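Local coordinates for SUMO-1 cysteine protease S273R (African swine fever virus pig/Kenya/KEN-50/1950, PDB 6LJ9), which is a viral cysteine protease that probably matures the polyprotein precursors pp220 and pp62 into core-shell proteins and dampens host innate immune responses, at residues B[215-227]-B[247-259]. Numbering follows the deposited sequence.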
loop_
_atom_site.group_PDB
_atom_site.type_symbol
_atom_site.label_atom_id
_atom_site.label_comp_id
_atom_site.label_asym_id
_atom_site.label_seq_id
_atom_site.Cartn_x
_atom_site.Cartn_y
_atom_site.Cartn_z
ATOM N N VAL B 215 3.844 -5.382 20.714
ATOM C CA VAL B 215 2.876 -6.282 20.097
ATOM C C VAL B 215 1.759 -6.531 21.101
ATOM O O VAL B 215 2.017 -6.995 22.218
ATOM C CB VAL B 215 3.513 -7.611 19.657
ATOM C CG1 VAL B 215 2.513 -8.436 18.863
ATOM C CG2 VAL B 215 4.775 -7.364 18.843
ATOM N N LYS B 216 0.525 -6.226 20.706
ATOM C CA LYS B 216 -0.646 -6.422 21.548
ATOM C C LYS B 216 -1.522 -7.535 20.987
ATOM O O LYS B 216 -1.664 -7.672 19.768
ATOM C CB LYS B 216 -1.479 -5.140 21.656
ATOM C CG LYS B 216 -0.824 -3.994 22.404
ATOM C CD LYS B 216 -1.792 -2.823 22.517
ATOM C CE LYS B 216 -1.158 -1.623 23.197
ATOM N NZ LYS B 216 -2.095 -0.465 23.247
ATOM N N THR B 217 -2.103 -8.325 21.884
ATOM C CA THR B 217 -3.196 -9.226 21.549
ATOM C C THR B 217 -4.501 -8.599 22.019
ATOM O O THR B 217 -4.585 -8.087 23.139
ATOM C CB THR B 217 -3.012 -10.602 22.194
ATOM O OG1 THR B 217 -3.020 -10.469 23.620
ATOM C CG2 THR B 217 -1.698 -11.229 21.751
ATOM N N LEU B 218 -5.515 -8.633 21.158
ATOM C CA LEU B 218 -6.743 -7.891 21.408
ATOM C C LEU B 218 -7.951 -8.706 20.980
ATOM O O LEU B 218 -7.980 -9.246 19.870
ATOM C CB LEU B 218 -6.728 -6.552 20.667
ATOM C CG LEU B 218 -7.996 -5.709 20.787
ATOM C CD1 LEU B 218 -8.141 -5.135 22.189
ATOM C CD2 LEU B 218 -7.977 -4.612 19.751
ATOM N N ALA B 219 -8.948 -8.778 21.857
ATOM C CA ALA B 219 -10.213 -9.447 21.570
ATOM C C ALA B 219 -11.265 -8.366 21.345
ATOM O O ALA B 219 -11.746 -7.744 22.297
ATOM C CB ALA B 219 -10.603 -10.385 22.708
ATOM N N VAL B 220 -11.612 -8.134 20.082
ATOM C CA VAL B 220 -12.631 -7.152 19.730
ATOM C C VAL B 220 -13.999 -7.800 19.883
ATOM O O VAL B 220 -14.653 -8.144 18.892
ATOM C CB VAL B 220 -12.421 -6.610 18.303
ATOM C CG1 VAL B 220 -13.328 -5.414 18.046
ATOM C CG2 VAL B 220 -10.962 -6.236 18.087
ATOM N N THR B 221 -14.432 -7.989 21.131
ATOM C CA THR B 221 -15.698 -8.645 21.434
ATOM C C THR B 221 -16.494 -7.853 22.466
ATOM O O THR B 221 -17.245 -8.432 23.255
ATOM C CB THR B 221 -15.473 -10.076 21.928
ATOM O OG1 THR B 221 -14.691 -10.050 23.129
ATOM C CG2 THR B 221 -14.749 -10.903 20.875
ATOM N N ASN B 222 -16.340 -6.528 22.474
ATOM C CA ASN B 222 -17.004 -5.712 23.484
ATOM C C ASN B 222 -18.469 -5.469 23.138
ATOM O O ASN B 222 -19.324 -5.448 24.031
ATOM C CB ASN B 222 -16.265 -4.382 23.650
ATOM C CG ASN B 222 -16.795 -3.558 24.809
ATOM O OD1 ASN B 222 -16.581 -3.895 25.973
ATOM N ND2 ASN B 222 -17.480 -2.465 24.493
ATOM N N ILE B 223 -18.775 -5.292 21.857
ATOM C CA ILE B 223 -20.126 -4.995 21.393
ATOM C C ILE B 223 -20.688 -6.217 20.682
ATOM O O ILE B 223 -19.979 -6.889 19.922
ATOM C CB ILE B 223 -20.142 -3.766 20.462
ATOM C CG1 ILE B 223 -19.784 -2.500 21.237
ATOM C CG2 ILE B 223 -21.498 -3.605 19.790
ATOM C CD1 ILE B 223 -19.924 -1.242 20.417
ATOM N N ARG B 224 -21.963 -6.508 20.938
ATOM C CA ARG B 224 -22.715 -7.494 20.164
ATOM C C ARG B 224 -23.314 -6.768 18.966
ATOM O O ARG B 224 -24.409 -6.209 19.030
ATOM C CB ARG B 224 -23.783 -8.161 21.022
ATOM C CG ARG B 224 -24.691 -9.111 20.255
ATOM C CD ARG B 224 -25.653 -9.834 21.182
ATOM N NE ARG B 224 -26.702 -10.528 20.442
ATOM C CZ ARG B 224 -26.564 -11.737 19.906
ATOM N NH1 ARG B 224 -25.416 -12.390 20.021
ATOM N NH2 ARG B 224 -27.574 -12.291 19.248
ATOM N N HIS B 225 -22.571 -6.766 17.856
ATOM C CA HIS B 225 -23.024 -6.058 16.664
ATOM C C HIS B 225 -24.171 -6.790 15.978
ATOM O O HIS B 225 -25.156 -6.167 15.566
ATOM C CB HIS B 225 -21.862 -5.875 15.686
ATOM C CG HIS B 225 -20.735 -5.052 16.226
ATOM N ND1 HIS B 225 -20.775 -3.676 16.266
ATOM C CD2 HIS B 225 -19.532 -5.409 16.733
ATOM C CE1 HIS B 225 -19.648 -3.219 16.782
ATOM N NE2 HIS B 225 -18.876 -4.251 17.075
ATOM N N GLN B 226 -24.062 -8.109 15.850
ATOM C CA GLN B 226 -24.965 -8.890 15.016
ATOM C C GLN B 226 -26.203 -9.296 15.807
ATOM O O GLN B 226 -26.093 -9.913 16.873
ATOM C CB GLN B 226 -24.249 -10.124 14.474
ATOM C CG GLN B 226 -25.132 -11.065 13.674
ATOM C CD GLN B 226 -24.350 -12.216 13.079
ATOM O OE1 GLN B 226 -23.121 -12.184 13.033
ATOM N NE2 GLN B 226 -25.058 -13.244 12.625
ATOM N N ARG B 227 -27.378 -8.948 15.281
ATOM C CA ARG B 227 -28.645 -9.431 15.806
ATOM C C ARG B 227 -29.318 -10.439 14.887
ATOM O O ARG B 227 -30.274 -11.098 15.312
ATOM C CB ARG B 227 -29.604 -8.258 16.060
ATOM C CG ARG B 227 -29.153 -7.319 17.165
ATOM C CD ARG B 227 -30.098 -6.139 17.310
ATOM N NE ARG B 227 -29.547 -5.104 18.179
ATOM C CZ ARG B 227 -30.089 -3.901 18.346
ATOM N NH1 ARG B 227 -31.200 -3.579 17.698
ATOM N NH2 ARG B 227 -29.518 -3.022 19.157
ATOM N N VAL B 247 -9.409 1.731 9.114
ATOM C CA VAL B 247 -10.399 1.992 10.153
ATOM C C VAL B 247 -9.911 1.320 11.430
ATOM O O VAL B 247 -9.702 0.102 11.460
ATOM C CB VAL B 247 -11.790 1.479 9.750
ATOM C CG1 VAL B 247 -12.774 1.645 10.903
ATOM C CG2 VAL B 247 -12.288 2.211 8.513
ATOM N N SER B 248 -9.712 2.112 12.481
ATOM C CA SER B 248 -9.157 1.584 13.720
ATOM C C SER B 248 -10.090 0.549 14.337
ATOM O O SER B 248 -11.312 0.597 14.167
ATOM C CB SER B 248 -8.902 2.718 14.716
ATOM O OG SER B 248 -8.392 2.216 15.940
ATOM N N TYR B 249 -9.496 -0.408 15.057
ATOM C CA TYR B 249 -10.290 -1.414 15.755
ATOM C C TYR B 249 -11.147 -0.804 16.854
ATOM O O TYR B 249 -12.153 -1.407 17.248
ATOM C CB TYR B 249 -9.381 -2.501 16.340
ATOM C CG TYR B 249 -8.296 -1.991 17.271
ATOM C CD1 TYR B 249 -8.601 -1.532 18.548
ATOM C CD2 TYR B 249 -6.966 -1.988 16.879
ATOM C CE1 TYR B 249 -7.617 -1.073 19.399
ATOM C CE2 TYR B 249 -5.973 -1.531 17.726
ATOM C CZ TYR B 249 -6.304 -1.075 18.983
ATOM O OH TYR B 249 -5.316 -0.620 19.826
ATOM N N THR B 250 -10.763 0.372 17.361
ATOM C CA THR B 250 -11.547 1.049 18.387
ATOM C C THR B 250 -12.945 1.410 17.904
ATOM O O THR B 250 -13.852 1.549 18.731
ATOM C CB THR B 250 -10.828 2.319 18.853
ATOM O OG1 THR B 250 -10.880 3.305 17.812
ATOM C CG2 THR B 250 -9.367 2.025 19.186
ATOM N N HIS B 251 -13.136 1.579 16.592
ATOM C CA HIS B 251 -14.476 1.825 16.064
ATOM C C HIS B 251 -15.372 0.611 16.264
ATOM O O HIS B 251 -16.553 0.751 16.606
ATOM C CB HIS B 251 -14.405 2.192 14.580
ATOM C CG HIS B 251 -15.666 2.799 14.041
ATOM N ND1 HIS B 251 -15.781 4.144 13.760
ATOM C CD2 HIS B 251 -16.859 2.245 13.724
ATOM C CE1 HIS B 251 -16.993 4.393 13.296
ATOM N NE2 HIS B 251 -17.667 3.257 13.266
ATOM N N PHE B 252 -14.830 -0.590 16.052
ATOM C CA PHE B 252 -15.577 -1.817 16.290
ATOM C C PHE B 252 -15.756 -2.110 17.773
ATOM O O PHE B 252 -16.531 -3.007 18.121
ATOM C CB PHE B 252 -14.875 -3.000 15.616
ATOM C CG PHE B 252 -14.808 -2.896 14.117
ATOM C CD1 PHE B 252 -13.849 -2.105 13.505
ATOM C CD2 PHE B 252 -15.693 -3.605 13.321
ATOM C CE1 PHE B 252 -13.782 -2.012 12.128
ATOM C CE2 PHE B 252 -15.627 -3.519 11.942
ATOM C CZ PHE B 252 -14.671 -2.720 11.345
ATOM N N ILE B 253 -15.060 -1.382 18.643
ATOM C CA ILE B 253 -15.175 -1.598 20.079
ATOM C C ILE B 253 -16.242 -0.703 20.707
ATOM O O ILE B 253 -16.908 -1.112 21.664
ATOM C CB ILE B 253 -13.803 -1.382 20.748
ATOM C CG1 ILE B 253 -12.817 -2.471 20.316
ATOM C CG2 ILE B 253 -13.923 -1.342 22.267
ATOM C CD1 ILE B 253 -11.453 -2.361 20.971
ATOM N N SER B 254 -16.443 0.506 20.177
ATOM C CA SER B 254 -17.288 1.495 20.833
ATOM C C SER B 254 -18.571 1.832 20.087
ATOM O O SER B 254 -19.525 2.290 20.723
ATOM C CB SER B 254 -16.499 2.791 21.065
ATOM O OG SER B 254 -15.939 3.268 19.853
ATOM N N THR B 255 -18.628 1.627 18.774
ATOM C CA THR B 255 -19.793 1.985 17.975
ATOM C C THR B 255 -20.351 0.740 17.301
ATOM O O THR B 255 -19.597 -0.044 16.715
ATOM C CB THR B 255 -19.441 3.041 16.925
ATOM O OG1 THR B 255 -18.812 4.159 17.564
ATOM C CG2 THR B 255 -20.696 3.516 16.210
ATOM N N ARG B 256 -21.668 0.566 17.378
ATOM C CA ARG B 256 -22.301 -0.627 16.838
ATOM C C ARG B 256 -22.424 -0.537 15.321
ATOM O O ARG B 256 -22.666 0.535 14.759
ATOM C CB ARG B 256 -23.682 -0.834 17.462
ATOM C CG ARG B 256 -24.374 -2.103 16.988
ATOM C CD ARG B 256 -25.741 -2.307 17.617
ATOM N NE ARG B 256 -26.346 -3.550 17.145
ATOM C CZ ARG B 256 -27.108 -3.645 16.060
ATOM N NH1 ARG B 256 -27.369 -2.568 15.335
ATOM N NH2 ARG B 256 -27.610 -4.817 15.700
ATOM N N ILE B 257 -22.245 -1.679 14.659
ATOM C CA ILE B 257 -22.380 -1.801 13.214
ATOM C C ILE B 257 -23.555 -2.730 12.940
ATOM O O ILE B 257 -23.560 -3.884 13.389
ATOM C CB ILE B 257 -21.088 -2.322 12.567
ATOM C CG1 ILE B 257 -19.933 -1.359 12.853
ATOM C CG2 ILE B 257 -21.272 -2.497 11.074
ATOM C CD1 ILE B 257 -18.614 -1.790 12.258
ATOM N N THR B 258 -24.545 -2.229 12.207
ATOM C CA THR B 258 -25.823 -2.909 12.064
ATOM C C THR B 258 -25.754 -4.018 11.017
ATOM O O THR B 258 -24.886 -4.037 10.140
ATOM C CB THR B 258 -26.918 -1.912 11.684
ATOM O OG1 THR B 258 -26.682 -1.424 10.358
ATOM C CG2 THR B 258 -26.924 -0.735 12.648
ATOM N N ASP B 259 -26.700 -4.958 11.127
ATOM C CA ASP B 259 -26.835 -6.002 10.116
ATOM C C ASP B 259 -27.284 -5.426 8.780
ATOM O O ASP B 259 -26.962 -5.984 7.724
ATOM C CB ASP B 259 -27.821 -7.073 10.587
ATOM C CG ASP B 259 -27.397 -7.732 11.887
ATOM O OD1 ASP B 259 -27.619 -7.135 12.962
ATOM O OD2 ASP B 259 -26.847 -8.853 11.835
HETATM O O HOH W 1 -16.608 -4.943 19.801
#
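The imidazole of H225 is gripped by its edge against the backbone of 252-257, while I223 CG2 sits 3.5 Å above one ring face. NE2 donates to F252 O at 2.9 Å, with the acceptor in the ring plane; ND1 accepts from I257 N, which lies 19° out of that plane. The two bond directions place the proton on NE2 and together fix the ring's rotation. The guanidinium of R256 has R227 over one face, their planes 37° apart, and H225 O over the other, 2.8 Å from NH2 but too poorly angled for a hydrogen bond. Along the strand, L218 CD2 lies over one face of the Y249 ring, 3.5 Å from its centroid, a CH-pi contact, and at the strand's last residue V220 CG1 packs on F252 CB and I253 CG1. F252 O also accepts a hydrogen bond from a water, which in turn accepts one from I223 N. One residue further on, I253 O receives N222 ND2 at 3.2 Å. D259 probably offsets the like charges of R256 and R227: its OD1 forms a salt bridge with R256 NH2 and, through its syn lone pair, accepts R227 N in a nearly straight bond (174°). OD2 of D259 is hydrogen-bonded to S228 OG. The contact thus docks the short helix 249-254 and the segment after it onto edge strand 215-220 and the loop leading to Q226, the predicted substrate-binding residue beside the inferred nucleophile C232, in a Ulp1-like cysteine protease core.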